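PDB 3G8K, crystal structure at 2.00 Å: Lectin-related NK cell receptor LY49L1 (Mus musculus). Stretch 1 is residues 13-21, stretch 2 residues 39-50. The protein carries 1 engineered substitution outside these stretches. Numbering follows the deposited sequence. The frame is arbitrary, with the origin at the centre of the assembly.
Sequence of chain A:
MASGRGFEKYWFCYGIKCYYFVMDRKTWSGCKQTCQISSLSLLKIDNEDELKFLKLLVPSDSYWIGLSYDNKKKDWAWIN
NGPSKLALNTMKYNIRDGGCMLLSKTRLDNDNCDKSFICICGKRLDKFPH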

# COMPACT_ATOMS: atom_id res chain seq x y z
N CYS A 13 0.58 -2.59 -5.07
CA CYS A 13 0.16 -3.16 -6.31
C CYS A 13 -1.33 -3.33 -6.29
O CYS A 13 -1.93 -3.49 -5.24
CB CYS A 13 0.88 -4.50 -6.59
SG CYS A 13 2.73 -4.39 -6.53
N TYR A 14 -1.91 -3.29 -7.47
CA TYR A 14 -3.34 -3.45 -7.60
C TYR A 14 -3.53 -4.13 -8.97
O TYR A 14 -3.24 -3.54 -9.97
CB TYR A 14 -4.08 -2.11 -7.52
CG TYR A 14 -5.62 -2.23 -7.69
CD1 TYR A 14 -6.38 -3.04 -6.83
CD2 TYR A 14 -6.29 -1.52 -8.68
CE1 TYR A 14 -7.75 -3.16 -6.93
CE2 TYR A 14 -7.70 -1.63 -8.82
CZ TYR A 14 -8.43 -2.45 -7.94
OH TYR A 14 -9.85 -2.56 -8.06
N GLY A 15 -3.97 -5.39 -8.99
CA GLY A 15 -4.20 -6.04 -10.27
C GLY A 15 -2.85 -6.30 -10.87
O GLY A 15 -2.00 -6.94 -10.21
N ILE A 16 -2.63 -5.75 -12.08
CA ILE A 16 -1.39 -5.96 -12.87
C ILE A 16 -0.37 -4.80 -12.82
O ILE A 16 0.59 -4.82 -13.55
CB ILE A 16 -1.82 -6.40 -14.36
CG1 ILE A 16 -1.26 -7.76 -14.81
CG2 ILE A 16 -1.68 -5.31 -15.35
CD1 ILE A 16 0.09 -7.73 -15.49
N LYS A 17 -0.53 -3.83 -11.93
CA LYS A 17 0.26 -2.59 -11.87
C LYS A 17 0.79 -2.34 -10.41
O LYS A 17 0.00 -2.38 -9.45
CB LYS A 17 -0.56 -1.34 -12.35
CG LYS A 17 0.32 -0.05 -12.59
CD LYS A 17 -0.36 1.15 -13.31
CE LYS A 17 -1.47 0.75 -14.28
NZ LYS A 17 -2.20 1.99 -14.55
N CYS A 18 2.07 -2.05 -10.25
CA CYS A 18 2.60 -1.52 -8.96
C CYS A 18 2.87 -0.01 -8.99
O CYS A 18 2.84 0.56 -10.05
CB CYS A 18 3.80 -2.32 -8.59
SG CYS A 18 3.33 -4.09 -8.42
N TYR A 19 3.16 0.61 -7.81
CA TYR A 19 3.19 2.04 -7.59
C TYR A 19 4.34 2.31 -6.67
O TYR A 19 4.41 1.74 -5.57
CB TYR A 19 1.91 2.49 -6.88
CG TYR A 19 0.65 2.11 -7.72
CD1 TYR A 19 -0.08 0.93 -7.44
CD2 TYR A 19 0.23 2.92 -8.76
CE1 TYR A 19 -1.24 0.55 -8.24
CE2 TYR A 19 -0.96 2.56 -9.55
CZ TYR A 19 -1.61 1.36 -9.29
OH TYR A 19 -2.78 1.04 -9.98
N TYR A 20 5.21 3.19 -7.08
CA TYR A 20 6.52 3.47 -6.36
C TYR A 20 6.56 4.99 -6.12
O TYR A 20 5.97 5.72 -6.89
CB TYR A 20 7.71 3.00 -7.23
CG TYR A 20 7.56 1.56 -7.75
CD1 TYR A 20 6.97 1.30 -8.98
CD2 TYR A 20 8.00 0.49 -6.99
CE1 TYR A 20 6.82 -0.02 -9.42
CE2 TYR A 20 7.89 -0.81 -7.45
CZ TYR A 20 7.25 -1.05 -8.63
OH TYR A 20 7.19 -2.34 -9.05
N PHE A 21 7.28 5.44 -5.06
CA PHE A 21 7.21 6.81 -4.54
C PHE A 21 8.62 7.29 -4.46
O PHE A 21 9.42 6.60 -3.86
CB PHE A 21 6.49 6.91 -3.13
CG PHE A 21 5.12 6.34 -3.15
CD1 PHE A 21 4.95 4.95 -3.05
CD2 PHE A 21 3.96 7.16 -3.40
CE1 PHE A 21 3.67 4.36 -3.18
CE2 PHE A 21 2.65 6.56 -3.48
CZ PHE A 21 2.53 5.16 -3.38
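Stretch 2 (39-50) SLSLLKIDNEDE

How does stretch 2 run relative to stretch 1? The two stretches run in opposite senses: Tyr 14, near the start of stretch 1, has its CA 7.9 Å from the CA of Glu 50, while the CA of Tyr 19 is 7.8 Å from that of Leu 43 and the CA of Tyr 20 is 8.5 Å from that of Leu 40. At such separations the backbones are not paired as neighbouring strands. Stretch 1 is a hairpin, with strands at 13-14 and 17-21 joined by a type II' turn from Tyr 14 to Lys 17; Gly 15, with its positive phi, suits the turn, and a disulfide between Cys 13 and Cys 18 ties the two strands together. Stretch 2 has a short strand at 41-42, then an irregular segment, and enters a helix at Glu 48. Asn 47 caps that helix, its OD1 accepting from Glu 50 N at 3.0 Å.

What does the beginning of stretch 1 offer to the helix? Tyr 14 points toward stretch 2 with a t rotamer, and its ring lies by Asp 49 and Glu 50 of the helix. Its OH donates a very short hydrogen bond to Asp 49 OD2, 2.4 Å away and near the plane of the ring. Gly 15 and Ile 16, at the turn, make no contact with stretch 2.

Where does the charge of Lys 17 go? Its CA-to-CB bond points toward stretch 2, and the side chain ends among three acceptors: Lys 17 NZ donates to Glu 50 OE1 at 2.6 Å, to Asp 46 OD1 at 2.8 Å and to Lys 44 O at 2.8 Å. The first two are salt bridges, so the buried lysine is neutralised by carboxylates and also bound to a backbone carbonyl. The acidic groups are themselves held in place, since Asp 46 N donates to Glu 50 OE2 at 2.7 Å and Lys 44 NZ forms a salt bridge with Asp 46 OD2 at 2.8 Å.

How do the last residues of stretch 1 complete the contact? The CA-to-CB bond of Tyr 19 points away, but its ring end comes back: Tyr 19 OH donates to Glu 50 OE1 at 2.9 Å, so this oxygen serves both the lysine and the tyrosine, and Tyr 19 CE2 packs against Leu 43 CD1 at 3.4 Å, at the ring edge. Tyr 20 points toward stretch 2, where its CD1 lies 3.9 Å from Leu 40 CD2 in an apolar contact.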

# COMPACT_ATOMS: atom_id res chain seq x y z
N SER A 39 13.30 3.11 -15.40
CA SER A 39 12.37 2.30 -16.22
C SER A 39 10.93 2.20 -15.73
O SER A 39 10.21 1.23 -16.09
CB SER A 39 12.93 0.88 -16.47
OG SER A 39 14.31 0.97 -16.88
N LEU A 40 10.50 3.21 -14.96
CA LEU A 40 9.09 3.37 -14.50
C LEU A 40 8.51 4.48 -15.38
O LEU A 40 9.12 4.87 -16.36
CB LEU A 40 9.10 3.76 -13.02
CG LEU A 40 9.92 2.95 -12.02
CD1 LEU A 40 9.98 3.53 -10.55
CD2 LEU A 40 9.50 1.46 -12.00
N SER A 41 7.33 4.99 -15.09
CA SER A 41 6.84 6.10 -15.83
C SER A 41 5.93 6.87 -14.93
O SER A 41 5.22 6.29 -14.13
CB SER A 41 6.13 5.67 -17.11
OG SER A 41 4.87 5.16 -16.74
N LEU A 42 5.96 8.20 -15.01
CA LEU A 42 5.03 8.97 -14.21
C LEU A 42 3.62 8.40 -14.38
O LEU A 42 3.18 8.22 -15.52
CB LEU A 42 5.11 10.46 -14.61
CG LEU A 42 4.67 11.52 -13.56
CD1 LEU A 42 5.18 11.30 -12.17
CD2 LEU A 42 5.12 12.92 -14.01
N LEU A 43 2.89 8.22 -13.29
CA LEU A 43 1.78 7.27 -13.26
C LEU A 43 0.64 7.61 -14.25
O LEU A 43 0.11 8.72 -14.30
CB LEU A 43 1.24 7.05 -11.83
CG LEU A 43 -0.12 6.26 -11.78
CD1 LEU A 43 0.23 4.79 -11.89
CD2 LEU A 43 -0.93 6.45 -10.50
N LYS A 44 0.27 6.61 -15.03
CA LYS A 44 -0.95 6.70 -15.84
C LYS A 44 -2.13 5.87 -15.27
O LYS A 44 -1.94 4.70 -14.99
CB LYS A 44 -0.65 6.20 -17.25
CG LYS A 44 -1.96 6.14 -18.10
CD LYS A 44 -1.68 5.75 -19.53
CE LYS A 44 -1.20 4.30 -19.61
NZ LYS A 44 -2.39 3.47 -20.09
N ILE A 45 -3.33 6.45 -15.22
CA ILE A 45 -4.42 5.93 -14.48
C ILE A 45 -5.39 5.44 -15.61
O ILE A 45 -5.74 6.18 -16.54
CB ILE A 45 -5.09 6.96 -13.50
CG1 ILE A 45 -4.09 7.58 -12.51
CG2 ILE A 45 -6.29 6.29 -12.64
CD1 ILE A 45 -4.77 8.43 -11.44
N ASP A 46 -5.76 4.18 -15.54
CA ASP A 46 -6.38 3.50 -16.67
C ASP A 46 -7.87 3.53 -16.67
O ASP A 46 -8.48 3.38 -17.74
CB ASP A 46 -5.90 2.05 -16.69
CG ASP A 46 -4.58 1.93 -17.34
OD1 ASP A 46 -3.72 1.29 -16.75
OD2 ASP A 46 -4.38 2.54 -18.43
N ASN A 47 -8.48 3.70 -15.49
CA ASN A 47 -9.93 3.66 -15.31
C ASN A 47 -10.39 4.12 -13.92
O ASN A 47 -9.57 4.38 -13.05
CB ASN A 47 -10.48 2.26 -15.65
CG ASN A 47 -9.81 1.17 -14.87
OD1 ASN A 47 -9.89 1.15 -13.67
ND2 ASN A 47 -9.15 0.25 -15.54
N GLU A 48 -11.70 4.26 -13.75
CA GLU A 48 -12.32 4.70 -12.51
C GLU A 48 -12.06 3.75 -11.33
O GLU A 48 -11.80 4.24 -10.19
CB GLU A 48 -13.81 4.93 -12.70
CG GLU A 48 -14.20 6.20 -13.58
CD GLU A 48 -13.90 6.00 -15.10
OE1 GLU A 48 -14.00 7.02 -15.86
OE2 GLU A 48 -13.63 4.83 -15.55
N ASP A 49 -12.10 2.44 -11.59
CA ASP A 49 -11.75 1.39 -10.60
C ASP A 49 -10.39 1.65 -9.99
O ASP A 49 -10.20 1.55 -8.76
CB ASP A 49 -11.75 -0.00 -11.25
CG ASP A 49 -11.62 -1.16 -10.24
OD1 ASP A 49 -12.57 -1.34 -9.43
OD2 ASP A 49 -10.61 -1.93 -10.27
N GLU A 50 -9.44 1.98 -10.86
CA GLU A 50 -8.04 2.19 -10.44
C GLU A 50 -7.85 3.47 -9.62
O GLU A 50 -7.35 3.45 -8.52
CB GLU A 50 -7.10 2.10 -11.65
CG GLU A 50 -5.66 2.34 -11.29
CD GLU A 50 -4.78 2.38 -12.51
OE1 GLU A 50 -3.56 2.42 -12.36
OE2 GLU A 50 -5.33 2.35 -13.62